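PDB 3G8W: lactococcal prophage ps3 protein 05 from Staphylococcus epidermidis ATCC 12228, which is a probable acetyltransferase of the GNAT family, expected to pass an acetyl group from acetyl-coenzyme A to an acceptor that has not been identified. Local coordinates for residues K73-V78 / K83-N88; R8-N13 / D64-T69; I120-N125 / V131-I136; S17-M22 / D42-I47; E87-K92 / E101-I106. All blocks are in the same frame, centred on the assembly; numbering follows the deposited sequence.

Contact 1 (K73-V78 / K83-N88)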
# COMPACT_ATOMS: atom_id res chain seq x y z
N LYS B 73 2.71 3.85 9.18
CA LYS B 73 3.13 4.13 7.81
C LYS B 73 2.02 4.93 7.15
O LYS B 73 0.96 4.41 6.83
CB LYS B 73 3.43 2.83 7.04
CG LYS B 73 4.29 3.00 5.79
CD LYS B 73 3.51 3.44 4.54
CE LYS B 73 4.48 4.04 3.47
NZ LYS B 73 3.83 4.74 2.29
N GLN B 74 2.26 6.22 7.00
CA GLN B 74 1.32 7.09 6.33
C GLN B 74 1.56 6.98 4.82
O GLN B 74 2.68 6.75 4.38
CB GLN B 74 1.49 8.51 6.84
CG GLN B 74 0.41 9.44 6.42
CD GLN B 74 0.70 10.87 6.78
OE1 GLN B 74 1.72 11.17 7.41
NE2 GLN B 74 -0.18 11.77 6.39
N MSE B 75 0.52 7.11 4.01
CA MSE B 75 0.66 6.80 2.60
C MSE B 75 1.09 8.06 1.94
O MSE B 75 0.24 8.88 1.62
CB MSE B 75 -0.67 6.42 1.97
CG MSE B 75 -1.62 5.74 2.87
SE MSE B 75 -1.71 3.94 2.28
CE MSE B 75 -3.20 4.00 1.00
N ASN B 76 2.39 8.26 1.75
CA ASN B 76 2.72 9.45 0.98
C ASN B 76 2.72 9.15 -0.53
O ASN B 76 3.71 8.72 -1.13
CB ASN B 76 3.84 10.30 1.60
CG ASN B 76 5.16 10.14 0.92
OD1 ASN B 76 5.81 9.11 1.04
ND2 ASN B 76 5.58 11.17 0.21
N TYR B 77 1.50 9.29 -1.07
CA TYR B 77 1.11 9.03 -2.45
C TYR B 77 0.00 10.04 -2.77
O TYR B 77 -0.75 10.42 -1.88
CB TYR B 77 0.54 7.63 -2.61
CG TYR B 77 1.47 6.50 -2.25
CD1 TYR B 77 2.53 6.17 -3.09
CD2 TYR B 77 1.26 5.74 -1.10
CE1 TYR B 77 3.38 5.12 -2.79
CE2 TYR B 77 2.10 4.66 -0.77
CZ TYR B 77 3.18 4.37 -1.64
OH TYR B 77 4.04 3.33 -1.35
N VAL B 78 -0.08 10.49 -4.02
CA VAL B 78 -1.06 11.49 -4.42
C VAL B 78 -2.50 11.12 -3.99
O VAL B 78 -2.99 10.03 -4.31
CB VAL B 78 -1.01 11.71 -5.91
CG1 VAL B 78 -2.11 12.67 -6.35
CG2 VAL B 78 0.34 12.26 -6.29
N LYS B 83 -4.58 8.91 5.06
CA LYS B 83 -4.68 7.51 5.54
C LYS B 83 -3.36 6.94 5.99
O LYS B 83 -2.29 7.39 5.57
CB LYS B 83 -5.17 6.59 4.43
CG LYS B 83 -6.59 6.72 4.09
CD LYS B 83 -6.74 6.62 2.62
CE LYS B 83 -6.35 5.26 2.07
NZ LYS B 83 -6.71 5.09 0.61
N ALA B 84 -3.42 5.90 6.81
CA ALA B 84 -2.18 5.30 7.29
C ALA B 84 -2.41 3.89 7.74
O ALA B 84 -3.51 3.54 8.12
CB ALA B 84 -1.57 6.15 8.45
N ILE B 85 -1.35 3.10 7.70
CA ILE B 85 -1.41 1.70 8.06
C ILE B 85 -0.62 1.53 9.32
O ILE B 85 0.46 2.12 9.46
CB ILE B 85 -0.68 0.83 7.01
CG1 ILE B 85 -1.20 1.08 5.59
CG2 ILE B 85 -0.87 -0.61 7.32
CD1 ILE B 85 -2.69 0.84 5.41
N LEU B 86 -1.15 0.72 10.23
CA LEU B 86 -0.44 0.26 11.43
C LEU B 86 0.15 -1.11 11.15
O LEU B 86 -0.55 -1.99 10.68
CB LEU B 86 -1.40 0.16 12.58
CG LEU B 86 -1.86 1.44 13.25
CD1 LEU B 86 -2.96 1.13 14.19
CD2 LEU B 86 -0.69 1.99 14.04
N GLU B 87 1.42 -1.31 11.43
CA GLU B 87 2.07 -2.59 11.12
C GLU B 87 3.10 -2.98 12.18
O GLU B 87 3.56 -2.13 12.97
CB GLU B 87 2.73 -2.54 9.74
N ASN B 88 3.45 -4.26 12.18
CA ASN B 88 4.48 -4.83 13.07
C ASN B 88 4.32 -4.43 14.56
O ASN B 88 5.22 -3.85 15.15
CB ASN B 88 5.90 -4.58 12.50
CG ASN B 88 6.11 -5.20 11.10
OD1 ASN B 88 5.49 -6.20 10.73
ND2 ASN B 88 7.01 -4.62 10.32
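Lys73 and Ile85 exchange backbone hydrogen bonds in both directions and so set the pairing of two antiparallel strands: Lys73 N reaches Ile85 O at 2.9 Å, and Ile85 N returns to Lys73 O at 2.8 Å. The first is almost linear, with 174° at the hydrogen. Next along, Gln74 and Ala84 form a non-hydrogen-bonded pair, their CA atoms 4.0 Å apart and the Ala84 methyl lying against Gln74 CA. A third bond, Met75 N to Lys83 O at 3.2 Å, carries the pairing one step past the end of strand 65-74.

Met75, a selenomethionine, is instructive when traced outward. Its CB lies 4.1 Å from Lys83 O, and CG passes close to the same oxygen, beside the backbone bond that Lys83 O accepts. The chain then bends at chi2 (-110°) and chi3 (-91°), which brings its end round to the outer part of the Lys83 side chain. SE comes loosely near Ile85, 4.4 Å from CG1, while CE ends 3.6 Å from Lys83 CE and nearly as close to Lys83 NZ. The two long chains lie obliquely to one another. The ammonium group of Lys83 finds its polar partners in the second subunit, at Ala147 O and Glu144. Gln74 runs extended past Lys83 O, and its NE2 binds Cys81 O in the turn. Lys73 swings back, placing NZ on Gln74 O. These elements make up a beta hairpin, strands 65-74 and 83-91, in the central sheet of the GNAT fold.

Contact 2 (R8-N13 / D64-T69)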
# COMPACT_ATOMS: atom_id res chain seq x y z
N ARG B 8 7.81 7.32 23.23
CA ARG B 8 8.38 8.31 22.34
C ARG B 8 8.51 7.73 20.94
O ARG B 8 8.35 6.53 20.73
CB ARG B 8 9.73 8.80 22.86
CG ARG B 8 10.84 7.75 22.86
CD ARG B 8 12.19 8.36 23.28
NE ARG B 8 13.25 7.37 23.48
CZ ARG B 8 13.89 6.72 22.51
NH1 ARG B 8 13.59 6.95 21.22
NH2 ARG B 8 14.83 5.83 22.82
N LEU B 9 8.79 8.61 19.98
CA LEU B 9 9.16 8.18 18.65
C LEU B 9 10.51 7.48 18.72
O LEU B 9 11.51 8.05 19.18
CB LEU B 9 9.25 9.38 17.71
CG LEU B 9 9.63 9.04 16.27
CD1 LEU B 9 8.46 8.37 15.56
CD2 LEU B 9 10.06 10.29 15.54
N LEU B 10 10.53 6.22 18.29
CA LEU B 10 11.79 5.52 18.06
C LEU B 10 12.56 6.17 16.92
O LEU B 10 11.98 6.87 16.09
CB LEU B 10 11.55 4.04 17.76
CG LEU B 10 11.82 3.08 18.91
CD1 LEU B 10 11.25 3.62 20.24
CD2 LEU B 10 11.34 1.68 18.59
N ASN B 11 13.86 5.92 16.88
CA ASN B 11 14.75 6.50 15.90
C ASN B 11 15.95 5.57 15.70
O ASN B 11 16.09 4.57 16.42
CB ASN B 11 15.20 7.87 16.40
CG ASN B 11 16.43 7.79 17.25
OD1 ASN B 11 17.52 7.59 16.73
ND2 ASN B 11 16.28 7.93 18.56
N GLN B 12 16.84 5.89 14.76
CA GLN B 12 18.04 5.07 14.50
C GLN B 12 18.99 4.84 15.69
O GLN B 12 19.95 4.08 15.58
CB GLN B 12 18.80 5.55 13.25
CG GLN B 12 18.66 7.03 12.92
CD GLN B 12 19.13 7.37 11.50
OE1 GLN B 12 19.88 6.62 10.87
NE2 GLN B 12 18.68 8.52 10.99
N ASN B 13 18.71 5.48 16.82
CA ASN B 13 19.40 5.22 18.09
C ASN B 13 18.81 4.03 18.84
O ASN B 13 19.27 3.69 19.93
CB ASN B 13 19.30 6.43 19.02
CG ASN B 13 20.49 7.34 18.92
OD1 ASN B 13 20.48 8.31 18.16
ND2 ASN B 13 21.53 7.02 19.67
N ASP B 64 14.92 1.58 31.08
CA ASP B 64 15.78 1.42 29.90
C ASP B 64 15.20 0.50 28.82
O ASP B 64 15.62 0.54 27.66
CB ASP B 64 17.19 0.94 30.32
N GLU B 65 14.21 -0.32 29.19
CA GLU B 65 13.72 -1.40 28.33
C GLU B 65 12.59 -0.98 27.38
O GLU B 65 11.59 -0.39 27.79
CB GLU B 65 13.30 -2.61 29.18
CG GLU B 65 14.33 -3.75 29.29
CD GLU B 65 15.60 -3.39 30.08
OE1 GLU B 65 15.86 -4.00 31.15
OE2 GLU B 65 16.36 -2.51 29.62
N LEU B 66 12.78 -1.28 26.11
CA LEU B 66 11.70 -1.14 25.15
C LEU B 66 10.72 -2.29 25.40
O LEU B 66 11.11 -3.45 25.50
CB LEU B 66 12.25 -1.16 23.72
CG LEU B 66 11.25 -0.91 22.59
CD1 LEU B 66 10.56 0.46 22.69
CD2 LEU B 66 11.93 -1.10 21.25
N VAL B 67 9.43 -1.97 25.53
CA VAL B 67 8.46 -2.93 26.06
C VAL B 67 7.38 -3.24 25.03
O VAL B 67 6.89 -4.37 24.94
CB VAL B 67 7.83 -2.42 27.37
CG1 VAL B 67 6.67 -3.27 27.77
CG2 VAL B 67 8.87 -2.44 28.47
N ALA B 68 7.03 -2.24 24.25
CA ALA B 68 6.15 -2.45 23.13
C ALA B 68 6.63 -1.64 21.93
O ALA B 68 7.52 -0.80 22.07
CB ALA B 68 4.71 -2.10 23.51
N THR B 69 6.04 -1.91 20.77
CA THR B 69 6.44 -1.26 19.51
C THR B 69 5.32 -1.32 18.48
O THR B 69 4.53 -2.27 18.47
CB THR B 69 7.70 -1.91 18.90
OG1 THR B 69 8.71 -0.91 18.71
CG2 THR B 69 7.40 -2.62 17.57
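Leu10 and Leu66 meet tip to tip, and this pair of branched ends forms the tight part of the contact. Leu10 CD2 stands 3.9 Å from Leu66 CD2, while the other branches, Leu10 CD1 and Leu66 CD1, are 4.1 Å apart, so methyl is matched with methyl on both prongs. In Leu66 a chi1 of -175° points the side chain away from its own amide nitrogen and out toward Leu10. Leu10 CD2 also touches Thr69 OG1 at 3.7 Å, the two side chains crossing at about a right angle. That hydroxyl has a weak hydrogen bond to Phe58 O of the intervening strand 55-62.

Outward from this buried cluster the character changes. Arg8 and Leu9 are exposed, and the guanidinium of Arg8 folds back on its own segment: NH1 donates to Leu9 O at 3.1 Å, and NH2 forms a salt bridge with Asp14. No hydrogen bond joins the two segments. Phe61 of strand 55-62 touches both leucines, and Tyr18 and Leu21 of helix 15-24 close over the group. Near by, Val67 and Ala68 both face Ala60 in a classic beta bulge. Such packing across an intervening strand, under the first helix, belongs to the N-terminal half of the GNAT sheet.

Contact 3 (I120-N125 / V131-I136)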
# COMPACT_ATOMS: atom_id res chain seq x y z
N ILE B 120 -5.32 -1.59 9.58
CA ILE B 120 -4.41 -2.66 9.95
C ILE B 120 -4.91 -3.94 9.30
O ILE B 120 -6.11 -4.18 9.23
CB ILE B 120 -4.25 -2.80 11.49
CG1 ILE B 120 -3.16 -3.80 11.85
CG2 ILE B 120 -5.60 -3.06 12.23
CD1 ILE B 120 -2.42 -3.40 13.14
N ALA B 121 -3.97 -4.71 8.77
CA ALA B 121 -4.26 -6.03 8.22
C ALA B 121 -3.83 -7.04 9.26
O ALA B 121 -2.67 -7.03 9.70
CB ALA B 121 -3.51 -6.24 6.92
N ILE B 122 -4.77 -7.89 9.68
CA ILE B 122 -4.49 -8.92 10.69
C ILE B 122 -4.74 -10.29 10.09
O ILE B 122 -5.75 -10.48 9.40
CB ILE B 122 -5.36 -8.75 11.94
CG1 ILE B 122 -5.10 -7.37 12.55
CG2 ILE B 122 -5.01 -9.81 12.94
CD1 ILE B 122 -6.16 -6.84 13.51
N ALA B 123 -3.82 -11.22 10.35
CA ALA B 123 -3.93 -12.61 9.87
C ALA B 123 -5.20 -13.26 10.38
O ALA B 123 -5.44 -13.31 11.58
CB ALA B 123 -2.72 -13.41 10.31
N SER B 124 -6.00 -13.78 9.47
CA SER B 124 -7.32 -14.30 9.82
C SER B 124 -7.41 -15.18 11.08
O SER B 124 -8.47 -15.29 11.68
CB SER B 124 -7.96 -15.00 8.62
OG SER B 124 -8.47 -14.00 7.74
N ASN B 125 -6.30 -15.77 11.50
CA ASN B 125 -6.37 -16.63 12.66
C ASN B 125 -5.55 -16.13 13.86
O ASN B 125 -5.16 -16.90 14.75
CB ASN B 125 -6.05 -18.08 12.27
CG ASN B 125 -4.62 -18.26 11.77
OD1 ASN B 125 -3.75 -17.39 11.93
ND2 ASN B 125 -4.36 -19.42 11.14
N VAL B 131 -9.54 -9.26 18.48
CA VAL B 131 -10.15 -8.86 19.73
C VAL B 131 -9.49 -7.59 20.32
O VAL B 131 -10.17 -6.62 20.69
CB VAL B 131 -10.11 -10.00 20.77
CG1 VAL B 131 -10.69 -9.53 22.08
CG2 VAL B 131 -10.84 -11.21 20.25
N PHE B 132 -8.17 -7.58 20.40
CA PHE B 132 -7.52 -6.38 20.87
C PHE B 132 -7.91 -5.13 20.05
O PHE B 132 -8.45 -4.16 20.61
CB PHE B 132 -6.02 -6.58 20.91
CG PHE B 132 -5.28 -5.41 21.46
CD1 PHE B 132 -5.35 -5.10 22.81
CD2 PHE B 132 -4.50 -4.60 20.60
CE1 PHE B 132 -4.67 -4.01 23.32
CE2 PHE B 132 -3.80 -3.49 21.10
CZ PHE B 132 -3.87 -3.18 22.45
N PHE B 133 -7.65 -5.15 18.74
CA PHE B 133 -7.80 -3.91 17.95
C PHE B 133 -9.23 -3.54 17.82
O PHE B 133 -9.61 -2.39 17.68
CB PHE B 133 -7.13 -4.01 16.58
CG PHE B 133 -5.64 -3.97 16.67
CD1 PHE B 133 -4.99 -2.73 16.79
CD2 PHE B 133 -4.89 -5.15 16.69
CE1 PHE B 133 -3.60 -2.67 16.92
CE2 PHE B 133 -3.51 -5.11 16.79
CZ PHE B 133 -2.85 -3.87 16.92
N SER B 134 -10.04 -4.56 17.93
CA SER B 134 -11.44 -4.39 17.80
C SER B 134 -11.91 -3.65 19.05
O SER B 134 -12.75 -2.76 18.99
CB SER B 134 -12.01 -5.76 17.69
OG SER B 134 -13.36 -5.68 17.95
N SER B 135 -11.30 -3.99 20.17
CA SER B 135 -11.69 -3.42 21.44
C SER B 135 -11.24 -1.97 21.48
O SER B 135 -11.74 -1.18 22.28
CB SER B 135 -11.06 -4.19 22.57
OG SER B 135 -9.85 -3.60 22.95
N ILE B 136 -10.31 -1.61 20.61
CA ILE B 136 -9.88 -0.24 20.53
C ILE B 136 -10.85 0.63 19.71
O ILE B 136 -10.99 1.83 19.97
CB ILE B 136 -8.42 -0.17 20.08
CG1 ILE B 136 -7.54 -0.44 21.29
CG2 ILE B 136 -8.08 1.16 19.47
CD1 ILE B 136 -6.21 -0.97 20.91
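The ring of Phe133 is sandwiched between an aliphatic methyl and a second aromatic side chain. Over one face sits Ile120 CD1, 4.1 Å from the ring centroid and only 22° off the ring normal, a CH-pi contact displaced somewhat toward the rim. Its nearest ring atom is Phe133 CZ, at 3.8 Å. On the opposite face lies CD2 of Phe132, over the centre of the ring, while Phe133 CD2 in turn meets the edge of the Phe132 ring, in its plane. Ile122 CD1 arrives obliquely, 3.8 Å from Phe133 CD2, and adds a second methyl contact at another part of the ring.

Strand 117-123 leads through a short connection into helix 127-136, and this contact folds the helix back onto the strand it has just left, within the GNAT domain. The two isoleucines are two residues apart and so present their side chains on the same face of the sheet. They reach the ring by different routes: Ile120 sends CG1 out anti to its amide nitrogen (chi1 -172°), whereas in Ile122 the CG1 branch lies anti to the carbonyl carbon (chi1 -59°). The side chains of Ile120 and Phe133 cross at nearly a right angle, which brings the methyl down onto the ring. Leu86 of the neighbouring strand packs against Ile120, and Asn89 touches Phe133. On the helix itself, Ser135 OG donates to Phe132 O at 2.8 Å and also bonds Arg100 of helix 96-112.

Contact 4 (S17-M22 / D42-I47)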
# COMPACT_ATOMS: atom_id res chain seq x y z
N SER B 17 17.81 -2.04 20.58
CA SER B 17 16.63 -2.42 21.36
C SER B 17 15.59 -3.08 20.49
O SER B 17 14.88 -3.97 20.95
CB SER B 17 16.00 -1.20 22.02
OG SER B 17 16.96 -0.46 22.75
N TYR B 18 15.50 -2.64 19.24
CA TYR B 18 14.41 -3.02 18.35
C TYR B 18 14.57 -4.42 17.77
O TYR B 18 13.58 -5.05 17.42
CB TYR B 18 14.23 -1.97 17.25
CG TYR B 18 12.96 -2.14 16.44
CD1 TYR B 18 11.74 -1.70 16.92
CD2 TYR B 18 13.00 -2.74 15.18
CE1 TYR B 18 10.59 -1.86 16.19
CE2 TYR B 18 11.85 -2.90 14.44
CZ TYR B 18 10.65 -2.46 14.94
OH TYR B 18 9.50 -2.63 14.19
N ILE B 19 15.81 -4.91 17.67
CA ILE B 19 16.01 -6.31 17.27
C ILE B 19 15.68 -7.24 18.43
O ILE B 19 14.97 -8.24 18.24
CB ILE B 19 17.44 -6.60 16.77
CG1 ILE B 19 17.99 -5.44 15.94
CG2 ILE B 19 17.47 -7.90 15.98
CD1 ILE B 19 17.03 -4.93 14.86
N GLU B 20 16.19 -6.92 19.62
CA GLU B 20 15.87 -7.67 20.84
C GLU B 20 14.37 -7.82 21.09
O GLU B 20 13.91 -8.92 21.35
CB GLU B 20 16.56 -7.06 22.06
CG GLU B 20 17.72 -7.89 22.61
CD GLU B 20 17.25 -9.12 23.41
OE1 GLU B 20 17.68 -9.27 24.57
OE2 GLU B 20 16.46 -9.93 22.88
N LEU B 21 13.62 -6.72 21.01
CA LEU B 21 12.17 -6.78 21.17
C LEU B 21 11.52 -7.62 20.07
O LEU B 21 10.48 -8.23 20.29
CB LEU B 21 11.54 -5.38 21.18
CG LEU B 21 10.09 -5.26 21.70
CD1 LEU B 21 10.04 -5.40 23.20
CD2 LEU B 21 9.45 -3.96 21.30
N MSE B 22 12.15 -7.66 18.90
CA MSE B 22 11.67 -8.49 17.80
C MSE B 22 11.96 -9.97 18.03
O MSE B 22 11.21 -10.83 17.58
CB MSE B 22 12.34 -8.06 16.50
CG MSE B 22 11.52 -7.13 15.65
SE MSE B 22 12.53 -6.72 14.03
CE MSE B 22 11.19 -5.62 13.12
N ASP B 42 18.59 -2.73 6.35
CA ASP B 42 18.55 -1.51 5.56
C ASP B 42 17.19 -0.81 5.72
O ASP B 42 17.15 0.31 6.23
CB ASP B 42 18.83 -1.82 4.08
CG ASP B 42 19.77 -3.00 3.89
OD1 ASP B 42 20.94 -2.80 3.46
OD2 ASP B 42 19.33 -4.14 4.18
N ARG B 43 16.11 -1.48 5.31
CA ARG B 43 14.75 -0.94 5.38
C ARG B 43 14.45 -0.42 6.78
O ARG B 43 13.71 0.55 6.96
CB ARG B 43 13.71 -2.01 5.00
CG ARG B 43 12.38 -1.51 4.36
CD ARG B 43 12.59 -0.74 3.02
NE ARG B 43 13.95 -0.88 2.47
CZ ARG B 43 14.48 -0.16 1.48
NH1 ARG B 43 15.73 -0.38 1.08
NH2 ARG B 43 13.77 0.80 0.88
N LEU B 44 15.06 -1.07 7.76
CA LEU B 44 14.83 -0.76 9.15
C LEU B 44 15.45 0.57 9.49
O LEU B 44 14.78 1.48 10.00
CB LEU B 44 15.44 -1.86 10.01
CG LEU B 44 14.48 -2.53 10.99
CD1 LEU B 44 13.54 -3.48 10.26
CD2 LEU B 44 15.28 -3.26 12.04
N LYS B 45 16.74 0.68 9.19
CA LYS B 45 17.51 1.90 9.40
C LYS B 45 16.84 3.04 8.63
O LYS B 45 16.73 4.17 9.14
CB LYS B 45 18.95 1.69 8.93
CG LYS B 45 20.01 1.97 9.98
CD LYS B 45 21.25 1.14 9.70
CE LYS B 45 22.30 1.33 10.78
NZ LYS B 45 23.48 0.45 10.56
N THR B 46 16.37 2.72 7.43
CA THR B 46 15.54 3.62 6.64
C THR B 46 14.35 4.10 7.48
O THR B 46 14.23 5.29 7.76
CB THR B 46 15.02 2.92 5.34
OG1 THR B 46 16.12 2.38 4.61
CG2 THR B 46 14.26 3.88 4.46
N ILE B 47 13.49 3.16 7.91
CA ILE B 47 12.27 3.49 8.63
C ILE B 47 12.58 4.31 9.88
O ILE B 47 11.92 5.30 10.17
CB ILE B 47 11.45 2.23 8.98
CG1 ILE B 47 11.10 1.44 7.72
CG2 ILE B 47 10.15 2.62 9.71
CD1 ILE B 47 10.63 -0.00 7.97
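Leu44 is the bump of this contact, and the hollow it enters is framed by Tyr18, Ile19 and Met22 on the other helix. One branch does most of the work. Leu44 CD2 pushes between Ile19 CD1, at 3.7 Å, and Tyr18 CD2, at 3.9 Å. It approaches the tyrosine at the ring edge, near the ring plane, so the aromatic face plays no part in this meeting. The other branch, Leu44 CD1, comes more loosely to the methyl end of selenomethionine Met22, 4.3 Å from its CE.

The hollow takes its shape from three differently built walls. Tyr18, whose ring swings out opposite its amide nitrogen (chi1 -169°), presents the rim of a rigid ring. Ile19 leaves its helix at a slant, yet its CD1 bends round to the leucine. Met22, one turn on from Tyr18, is straight beyond CG, with chi2 and chi3 both near 180°, and serves as a long rod. Leu15, earlier on the same helix, also touches Leu44.

Side chains from both helices bridge a considerable gap, with Leu44 the one contributor from segment 42-47: the axes of segments 17-22 and 42-47 come no nearer than 12.7 Å, and their directions differ by 121°. The backbones therefore stand well apart, and the contact consists of apolar side-chain ends, without a hydrogen bond across it. Tyr18 and Met22 continue inward onto Phe90 of strand 83-91. This is plain helix-helix packing among the helices that link the first two strands of the GNAT fold.

Contact 5 (E87-K92 / E101-I106)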
# COMPACT_ATOMS: atom_id res chain seq x y z
N GLU B 87 1.42 -1.31 11.43
CA GLU B 87 2.07 -2.59 11.12
C GLU B 87 3.10 -2.98 12.18
O GLU B 87 3.56 -2.13 12.97
CB GLU B 87 2.73 -2.54 9.74
N ASN B 88 3.45 -4.26 12.18
CA ASN B 88 4.48 -4.83 13.07
C ASN B 88 4.32 -4.43 14.56
O ASN B 88 5.22 -3.85 15.15
CB ASN B 88 5.90 -4.58 12.50
CG ASN B 88 6.11 -5.20 11.10
OD1 ASN B 88 5.49 -6.20 10.73
ND2 ASN B 88 7.01 -4.62 10.32
N ASN B 89 3.17 -4.77 15.13
CA ASN B 89 2.91 -4.55 16.56
C ASN B 89 3.63 -5.62 17.42
O ASN B 89 3.13 -6.72 17.59
CB ASN B 89 1.39 -4.54 16.82
CG ASN B 89 1.00 -4.06 18.23
OD1 ASN B 89 -0.13 -4.29 18.66
ND2 ASN B 89 1.91 -3.39 18.93
N PHE B 90 4.83 -5.29 17.91
CA PHE B 90 5.58 -6.19 18.80
C PHE B 90 5.46 -5.79 20.26
O PHE B 90 5.76 -4.65 20.63
CB PHE B 90 7.07 -6.31 18.43
CG PHE B 90 7.31 -6.68 17.00
CD1 PHE B 90 6.89 -7.90 16.50
CD2 PHE B 90 7.97 -5.81 16.15
CE1 PHE B 90 7.11 -8.25 15.17
CE2 PHE B 90 8.19 -6.15 14.82
CZ PHE B 90 7.76 -7.38 14.33
N VAL B 91 5.03 -6.74 21.09
CA VAL B 91 4.86 -6.50 22.51
C VAL B 91 5.63 -7.55 23.28
O VAL B 91 5.67 -8.70 22.87
CB VAL B 91 3.38 -6.53 22.91
CG1 VAL B 91 3.15 -5.69 24.17
CG2 VAL B 91 2.49 -6.05 21.75
N LYS B 92 6.24 -7.15 24.40
CA LYS B 92 7.01 -8.04 25.27
C LYS B 92 6.10 -8.64 26.32
O LYS B 92 5.35 -7.92 26.98
CB LYS B 92 8.16 -7.29 25.93
CG LYS B 92 9.12 -8.15 26.74
CD LYS B 92 9.89 -7.26 27.71
CE LYS B 92 10.98 -8.02 28.46
NZ LYS B 92 11.94 -7.09 29.13
N GLU B 101 -1.97 1.25 25.75
CA GLU B 101 -1.49 2.61 25.96
C GLU B 101 -0.70 3.10 24.74
O GLU B 101 -0.80 4.26 24.33
CB GLU B 101 -0.67 2.67 27.23
CG GLU B 101 -0.68 4.01 27.92
CD GLU B 101 0.16 3.98 29.19
OE1 GLU B 101 1.12 4.79 29.29
OE2 GLU B 101 -0.14 3.14 30.09
N LEU B 102 0.10 2.20 24.17
CA LEU B 102 0.84 2.49 22.95
C LEU B 102 -0.07 2.84 21.75
O LEU B 102 0.15 3.86 21.09
CB LEU B 102 1.72 1.29 22.62
CG LEU B 102 3.05 1.34 21.87
CD1 LEU B 102 2.97 0.38 20.74
CD2 LEU B 102 3.42 2.70 21.36
N ILE B 103 -1.09 2.00 21.47
CA ILE B 103 -1.99 2.21 20.31
C ILE B 103 -2.65 3.57 20.45
O ILE B 103 -2.67 4.35 19.50
CB ILE B 103 -3.02 1.05 20.07
CG1 ILE B 103 -2.32 -0.23 19.63
CG2 ILE B 103 -4.06 1.41 19.00
CD1 ILE B 103 -1.07 -0.02 18.79
N ASN B 104 -3.11 3.89 21.66
CA ASN B 104 -3.66 5.20 21.94
C ASN B 104 -2.73 6.36 21.64
O ASN B 104 -3.17 7.35 21.06
CB ASN B 104 -4.16 5.28 23.36
CG ASN B 104 -5.64 4.91 23.49
OD1 ASN B 104 -6.28 5.30 24.46
ND2 ASN B 104 -6.18 4.16 22.52
N HIS B 105 -1.45 6.25 22.00
CA HIS B 105 -0.48 7.30 21.71
C HIS B 105 -0.46 7.48 20.21
O HIS B 105 -0.53 8.60 19.69
CB HIS B 105 0.92 6.90 22.22
CG HIS B 105 1.95 7.98 22.10
ND1 HIS B 105 2.51 8.37 20.90
CD2 HIS B 105 2.57 8.74 23.05
CE1 HIS B 105 3.39 9.33 21.10
NE2 HIS B 105 3.45 9.56 22.40
N ILE B 106 -0.40 6.35 19.50
CA ILE B 106 -0.27 6.38 18.05
C ILE B 106 -1.50 7.01 17.43
O ILE B 106 -1.40 7.72 16.45
CB ILE B 106 0.04 5.00 17.45
CG1 ILE B 106 1.41 4.50 17.94
CG2 ILE B 106 -0.01 5.06 15.93
CD1 ILE B 106 1.85 3.17 17.31
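In the beta-alpha-beta unit of strand 83-91, helix 96-112 and strand 117-123, the first strand and the helix meet here, where Asn89 touches Leu102 and Ile103. In the GNAT family this strand and helix bracket the turn that binds the pyrophosphate of coenzyme A; whether the turn does the same in this protein is not established. The touch is light. Asn89 ND2 lies 4.3 Å from Leu102 CD1, and Asn89 OD1 lies 4.4 Å from Ile103 CD1, so each end of the amide faces one methyl of consecutive helical residues. The whole interface buries 76 Å².

Asn89 extends from the strand with CG anti to the backbone N (chi1 -169°), and this carries the amide to the helix although its CA stays 9.2 Å from that of Ile103. Just before it, Asn88 has a left-handed backbone conformation (phi 48°, psi 59°), a local irregularity consistent with the bulge that GNAT relatives carry in this strand. The helix is regular beneath the contact, with Ile106 N bonded to Leu102 O at 3.0 Å.

Around the amide, Leu102 also packs on Cys70, while Ile103 touches Phe132, Phe133 and Ile136 of helix 127-136.

Neither methyl can satisfy the amide, and its polar partners lie to other sides: OD1 accepts from Asn99 ND2 in the same helix, and ND2 donates to Thr69 O of the adjacent strand. With both ends engaged, the amide rotation should be well fixed. Asn89 thus ties its strand to the helix by one directed bond and to strand 65-74 by another, while toward the amide Leu102 and Ile103 offer only loose van der Waals contact.

How the contacts relate
Contacts 1, 2, 3 and 5 all reach the same seven-stranded mixed sheet. Along the chain contact 2 spans a long excursion that includes contact 4; then come contacts 1 and 5, which share Glu87 and Asn88 on strand 83-91, and last contact 3. Contacts 2 and 4 are neighbours, their centres about 10 Å apart, whereas contacts 2 and 3 lie about 23 Å apart on opposite sides of the chain's centre. Contact 5 sits about 11 Å from contact 2 and about 12 Å from contact 3, centre to centre; its strand 83-91 lies between strands 65-74 and 117-123, which carry parts of those two. The five connect both halves of a GNAT domain, whose coenzyme site in relatives lies beside this central strand.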